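Local coordinates for bifunctional GH43-CE protein (Bacteroides eggerthii, PDB 6MLY) that probably hydrolyses xylan-derived glycosides with its family 43 glycoside hydrolase domain and also carries a carbohydrate esterase domain, at residues Gly94-Cys99 against Phe112-Gly117; Val106-Thr111 against Phe146-Asp151. All blocks are in the same frame, centred on the assembly; numbering follows the deposited sequence.

How the contacts relate
Contacts 1 and 2 both lie in the family 43 glycoside hydrolase part of the chain, with centres about 17 Å apart, and both draw on strand 106-113. Along the sequence their segments interleave: 94-99, 106-111, 112-117, 146-151. Contact 1 is made at the C-terminal end of the strand, where the loop ahead of strand 99-103 folds against it; contact 2 joins the strand's earlier part to strand 145-148 of a different antiparallel sheet. The two meet where Cys99 N lies 2.9 Å from Ser110 O, a probable hydrogen bond. In the five-bladed propeller of this family, the strand probably serves both the loop at one end of its blade and the packing on the next blade.

Contact 1 of 2, residues Gly94-Cys99 against Phe112-Gly117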
loop_
_atom_site.group_PDB
_atom_site.type_symbol
_atom_site.label_atom_id
_atom_site.label_comp_id
_atom_site.label_asym_id
_atom_site.label_seq_id
_atom_site.Cartn_x
_atom_site.Cartn_y
_atom_site.Cartn_z
ATOM N N GLY A 94 -8.769 4.314 -22.958
ATOM C CA GLY A 94 -10.206 4.046 -22.860
ATOM C C GLY A 94 -11.030 5.325 -22.836
ATOM O O GLY A 94 -10.590 6.375 -23.335
ATOM N N SER A 95 -12.222 5.234 -22.234
ATOM C CA SER A 95 -13.160 6.342 -22.169
ATOM C C SER A 95 -12.636 7.424 -21.217
ATOM O O SER A 95 -12.466 7.182 -20.038
ATOM C CB SER A 95 -14.538 5.880 -21.772
ATOM O OG SER A 95 -14.563 5.393 -20.443
ATOM N N TRP A 96 -12.436 8.627 -21.764
ATOM C CA TRP A 96 -11.844 9.772 -21.067
ATOM C C TRP A 96 -12.941 10.773 -20.652
ATOM O O TRP A 96 -14.112 10.388 -20.490
ATOM C CB TRP A 96 -10.746 10.376 -21.961
ATOM C CG TRP A 96 -9.389 9.806 -21.678
ATOM C CD1 TRP A 96 -9.125 8.612 -21.080
ATOM C CD2 TRP A 96 -8.109 10.398 -21.970
ATOM N NE1 TRP A 96 -7.777 8.429 -20.965
ATOM C CE2 TRP A 96 -7.126 9.501 -21.507
ATOM C CE3 TRP A 96 -7.694 11.592 -22.573
ATOM C CZ2 TRP A 96 -5.760 9.754 -21.628
ATOM C CZ3 TRP A 96 -6.344 11.845 -22.690
ATOM C CH2 TRP A 96 -5.392 10.937 -22.225
ATOM N N ALA A 97 -12.545 12.036 -20.418
ATOM C CA ALA A 97 -13.428 13.108 -19.947
ATOM C C ALA A 97 -14.734 13.113 -20.745
ATOM O O ALA A 97 -14.725 13.089 -21.973
ATOM C CB ALA A 97 -12.731 14.442 -20.051
ATOM N N SER A 98 -15.849 13.138 -20.010
ATOM C CA SER A 98 -17.180 13.085 -20.557
ATOM C C SER A 98 -17.849 14.445 -20.354
ATOM O O SER A 98 -17.350 15.285 -19.609
ATOM C CB SER A 98 -17.988 11.969 -19.929
ATOM O OG SER A 98 -18.157 12.168 -18.533
ATOM N N CYS A 99 -18.981 14.627 -21.038
ATOM C CA CYS A 99 -19.786 15.832 -20.987
ATOM C C CYS A 99 -21.224 15.423 -20.654
ATOM O O CYS A 99 -21.812 14.623 -21.384
ATOM C CB CYS A 99 -19.712 16.561 -22.323
ATOM S SG CYS A 99 -20.397 18.236 -22.287
ATOM N N PHE A 112 -15.254 10.382 -25.417
ATOM C CA PHE A 112 -14.361 10.018 -26.517
ATOM C C PHE A 112 -13.358 8.981 -25.998
ATOM O O PHE A 112 -13.280 8.748 -24.788
ATOM C CB PHE A 112 -13.624 11.250 -27.047
ATOM C CG PHE A 112 -12.693 11.885 -26.045
ATOM C CD1 PHE A 112 -11.323 11.701 -26.134
ATOM C CD2 PHE A 112 -13.188 12.644 -24.997
ATOM C CE1 PHE A 112 -10.468 12.268 -25.200
ATOM C CE2 PHE A 112 -12.333 13.209 -24.062
ATOM C CZ PHE A 112 -10.975 13.024 -24.167
ATOM N N ALA A 113 -12.586 8.382 -26.911
ATOM C CA ALA A 113 -11.560 7.411 -26.535
ATOM C C ALA A 113 -10.523 7.259 -27.654
ATOM O O ALA A 113 -10.877 6.998 -28.804
ATOM C CB ALA A 113 -12.204 6.086 -26.208
ATOM N N GLN A 114 -9.244 7.384 -27.273
ATOM C CA GLN A 114 -8.082 7.147 -28.142
ATOM C C GLN A 114 -7.922 5.646 -28.417
ATOM O O GLN A 114 -7.285 5.264 -29.394
ATOM C CB GLN A 114 -6.815 7.717 -27.502
ATOM C CG GLN A 114 -6.879 9.222 -27.293
ATOM C CD GLN A 114 -5.685 9.751 -26.541
ATOM O OE1 GLN A 114 -4.619 9.968 -27.111
ATOM N NE2 GLN A 114 -5.865 9.974 -25.247
ATOM N N THR A 115 -8.513 4.808 -27.555
ATOM C CA THR A 115 -8.558 3.359 -27.740
ATOM C C THR A 115 -9.174 2.987 -29.099
ATOM O O THR A 115 -8.832 1.937 -29.636
ATOM C CB THR A 115 -9.313 2.686 -26.585
ATOM O OG1 THR A 115 -8.601 2.971 -25.380
ATOM C CG2 THR A 115 -9.455 1.188 -26.752
ATOM N N THR A 116 -10.099 3.809 -29.622
ATOM C CA THR A 116 -10.678 3.625 -30.975
ATOM C C THR A 116 -10.727 4.943 -31.767
ATOM O O THR A 116 -11.294 4.977 -32.863
ATOM C CB THR A 116 -12.101 3.055 -30.910
ATOM O OG1 THR A 116 -12.924 4.014 -30.247
ATOM C CG2 THR A 116 -12.183 1.730 -30.189
ATOM N N GLY A 117 -10.129 6.011 -31.222
ATOM C CA GLY A 117 -10.113 7.337 -31.834
ATOM C C GLY A 117 -11.500 7.784 -32.264
ATOM O O GLY A 117 -11.656 8.352 -33.351
#
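Phe112 has its CG between the backbone N and the carbonyl carbon (chi1 64°), and its ring meets Trp96 CB and Ala97 O, while Gln114 CG stands anti to the carbonyl carbon and the chain runs extended beyond it, its amide reaching the Trp96 indole. Trp96 CB sits over a face of the Phe112 ring, 3.9 Å from its centroid, a CH-pi contact. The indole takes Gln114 on one face: NE2 lies 3.1 Å above the Trp96 ring plane, offset toward the rim at CZ3 and CH2, and the amide is turned 76° from the ring. Between the backbones, Trp96 N donates to Phe112 O over 3.1 Å, nearly straight at 172°. Gly94 N gives a second hydrogen bond, 2.8 Å long, to Thr115 OG1, a hydroxyl that also bonds with Thr90 OG1. An alanine in place of Trp96 would keep the CB over Phe112 but would probably leave Gln114 NE2 without its aromatic face and Gly92 O without the indole N-H that now bonds to it. Phe112 also touches Asp143, predicted to tune the proton donor, and a bound ethanediol lies beside Trp96. Backbone hydrogen bonding and aromatic packing thus fix the loop to the strand end together, consistent with a wall of the sugar-binding pocket.

Contact 2 of 2, residues Val106-Thr111 against Phe146-Asp151; sequences VYYLST and FFFDED
Tyr108 meets two phenylalanines of 146-151, one near the root of its side chain and the other on its ring. At the root, Tyr108 CB lies 3.6 Å from Phe146 CZ. Tyr108 CG lies anti to the carbonyl carbon, beside the backbone N (chi1 -68°), and from there outward the partner is Phe148. Tyr108 CD1 makes the nearest approach, 3.4 Å to Phe148 CZ, and at the far side of the ring Tyr108 CZ is still 3.9 Å from that same atom. The spread is small because Phe148 CZ stands over the centre of the tyrosine ring, 3.3 Å above its plane. This is an edge-to-face pair, with the edge of Phe148 directed at the face of Tyr108, the centroids 4.7 Å apart and the planes inclined at 53°. Val106 CG1 covers the opposite face toward the rim, so the tyrosine ring is held between an aliphatic and an aromatic group. Phe146 works by its edge: its CZ is 3.5 Å from Tyr108 O, and its CE2 lies 3.4 Å from Ser110 OG, a hydroxyl that is hydrogen-bonded with His144 NE2. No hydrogen bond crosses between the segments, and the strand axes run antiparallel at 159°, 9.5 Å apart, a spacing filled by side chains. Strand 106-113 lies between 99-103 and 118-124 in its antiparallel sheet, paired with them through Tyr108 to Arg101 and Leu109 to Tyr122. Strand 145-148 is an outer strand of a separate sheet, and from it Phe148 stacks on His103 and Phe146 O bonds to Arg101 NE, both on strand 99-103; the contact therefore joins two sheets, probably neighbouring blades of the propeller.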
loop_
_atom_site.group_PDB
_atom_site.type_symbol
_atom_site.label_atom_id
_atom_site.label_comp_id
_atom_site.label_asym_id
_atom_site.label_seq_id
_atom_site.Cartn_x
_atom_site.Cartn_y
_atom_site.Cartn_z
ATOM N N VAL A 106 -34.431 15.642 -21.771
ATOM C CA VAL A 106 -33.545 14.542 -22.159
ATOM C C VAL A 106 -32.133 14.796 -21.615
ATOM O O VAL A 106 -31.573 15.881 -21.802
ATOM C CB VAL A 106 -33.536 14.336 -23.686
ATOM C CG1 VAL A 106 -32.446 13.363 -24.120
ATOM C CG2 VAL A 106 -34.894 13.871 -24.191
ATOM N N TYR A 107 -31.576 13.776 -20.950
ATOM C CA TYR A 107 -30.193 13.779 -20.493
ATOM C C TYR A 107 -29.281 13.426 -21.671
ATOM O O TYR A 107 -29.560 12.492 -22.422
ATOM C CB TYR A 107 -30.002 12.799 -19.330
ATOM C CG TYR A 107 -30.698 13.211 -18.058
ATOM C CD1 TYR A 107 -31.953 12.717 -17.738
ATOM C CD2 TYR A 107 -30.116 14.119 -17.189
ATOM C CE1 TYR A 107 -32.608 13.105 -16.580
ATOM C CE2 TYR A 107 -30.758 14.520 -16.029
ATOM C CZ TYR A 107 -32.009 14.010 -15.724
ATOM O OH TYR A 107 -32.653 14.397 -14.586
ATOM N N TYR A 108 -28.185 14.179 -21.802
ATOM C CA TYR A 108 -27.219 14.008 -22.880
ATOM C C TYR A 108 -25.825 13.799 -22.284
ATOM O O TYR A 108 -25.323 14.662 -21.551
ATOM C CB TYR A 108 -27.233 15.223 -23.813
ATOM C CG TYR A 108 -28.499 15.379 -24.613
ATOM C CD1 TYR A 108 -29.558 16.135 -24.138
ATOM C CD2 TYR A 108 -28.643 14.764 -25.845
ATOM C CE1 TYR A 108 -30.727 16.284 -24.870
ATOM C CE2 TYR A 108 -29.806 14.898 -26.586
ATOM C CZ TYR A 108 -30.851 15.664 -26.101
ATOM O OH TYR A 108 -31.996 15.790 -26.832
ATOM N N LEU A 109 -25.223 12.650 -22.623
ATOM C CA LEU A 109 -23.925 12.219 -22.108
ATOM C C LEU A 109 -22.993 11.870 -23.277
ATOM O O LEU A 109 -23.351 11.065 -24.139
ATOM C CB LEU A 109 -24.146 11.004 -21.204
ATOM C CG LEU A 109 -23.251 10.946 -19.971
ATOM C CD1 LEU A 109 -23.453 9.637 -19.221
ATOM C CD2 LEU A 109 -21.793 11.137 -20.351
ATOM N N SER A 110 -21.799 12.475 -23.293
ATOM C CA SER A 110 -20.798 12.223 -24.329
ATOM C C SER A 110 -19.469 11.799 -23.692
ATOM O O SER A 110 -19.145 12.232 -22.595
ATOM C CB SER A 110 -20.600 13.436 -25.198
ATOM O OG SER A 110 -19.751 14.383 -24.564
ATOM N N THR A 111 -18.715 10.959 -24.411
ATOM C CA THR A 111 -17.292 10.761 -24.165
ATOM C C THR A 111 -16.588 10.439 -25.489
ATOM O O THR A 111 -17.233 10.244 -26.521
ATOM C CB THR A 111 -17.039 9.670 -23.114
ATOM O OG1 THR A 111 -15.642 9.672 -22.816
ATOM C CG2 THR A 111 -17.448 8.285 -23.562
ATOM N N PHE A 146 -19.799 19.917 -25.381
ATOM C CA PHE A 146 -20.960 20.247 -26.216
ATOM C C PHE A 146 -21.978 21.024 -25.371
ATOM O O PHE A 146 -21.982 20.907 -24.136
ATOM C CB PHE A 146 -21.562 18.987 -26.848
ATOM C CG PHE A 146 -22.370 18.121 -25.917
ATOM C CD1 PHE A 146 -23.730 18.330 -25.753
ATOM C CD2 PHE A 146 -21.778 17.084 -25.208
ATOM C CE1 PHE A 146 -24.476 17.533 -24.897
ATOM C CE2 PHE A 146 -22.527 16.287 -24.355
ATOM C CZ PHE A 146 -23.876 16.510 -24.202
ATOM N N PHE A 147 -22.830 21.805 -26.058
ATOM C CA PHE A 147 -23.703 22.800 -25.436
ATOM C C PHE A 147 -24.891 23.113 -26.350
ATOM O O PHE A 147 -24.709 23.355 -27.545
ATOM C CB PHE A 147 -22.911 24.079 -25.160
ATOM C CG PHE A 147 -23.645 25.116 -24.347
ATOM C CD1 PHE A 147 -24.441 26.069 -24.964
ATOM C CD2 PHE A 147 -23.536 25.142 -22.965
ATOM C CE1 PHE A 147 -25.115 27.024 -24.218
ATOM C CE2 PHE A 147 -24.204 26.101 -22.220
ATOM C CZ PHE A 147 -24.996 27.037 -22.847
ATOM N N PHE A 148 -26.096 23.137 -25.764
ATOM C CA PHE A 148 -27.333 23.571 -26.434
ATOM C C PHE A 148 -27.544 25.071 -26.207
ATOM O O PHE A 148 -27.760 25.502 -25.077
ATOM C CB PHE A 148 -28.547 22.816 -25.888
ATOM C CG PHE A 148 -28.436 21.318 -25.960
ATOM C CD1 PHE A 148 -28.848 20.632 -27.090
ATOM C CD2 PHE A 148 -27.911 20.594 -24.899
ATOM C CE1 PHE A 148 -28.741 19.253 -27.159
ATOM C CE2 PHE A 148 -27.804 19.214 -24.969
ATOM C CZ PHE A 148 -28.223 18.547 -26.098
ATOM N N ASP A 149 -27.493 25.848 -27.293
ATOM C CA ASP A 149 -27.673 27.305 -27.245
ATOM C C ASP A 149 -29.137 27.647 -27.538
ATOM O O ASP A 149 -29.870 26.865 -28.148
ATOM C CB ASP A 149 -26.729 28.019 -28.216
ATOM C CG ASP A 149 -26.402 29.446 -27.810
ATOM O OD1 ASP A 149 -26.360 29.721 -26.591
ATOM O OD2 ASP A 149 -26.202 30.277 -28.717
ATOM N N GLU A 150 -29.536 28.845 -27.105
ATOM C CA GLU A 150 -30.905 29.331 -27.269
ATOM C C GLU A 150 -31.094 29.930 -28.674
ATOM O O GLU A 150 -32.203 30.331 -29.015
ATOM C CB GLU A 150 -31.296 30.331 -26.172
ATOM C CG GLU A 150 -30.139 30.852 -25.338
ATOM C CD GLU A 150 -30.542 31.802 -24.225
ATOM O OE1 GLU A 150 -31.166 32.831 -24.530
ATOM O OE2 GLU A 150 -30.233 31.502 -23.055
ATOM N N ASP A 151 -30.025 29.970 -29.485
ATOM C CA ASP A 151 -30.131 30.265 -30.916
ATOM C C ASP A 151 -30.554 28.997 -31.680
ATOM O O ASP A 151 -30.880 29.065 -32.859
ATOM C CB ASP A 151 -28.839 30.893 -31.453
ATOM C CG ASP A 151 -27.675 29.939 -31.673
ATOM O OD1 ASP A 151 -27.856 28.720 -31.495
ATOM O OD2 ASP A 151 -26.592 30.431 -32.036
#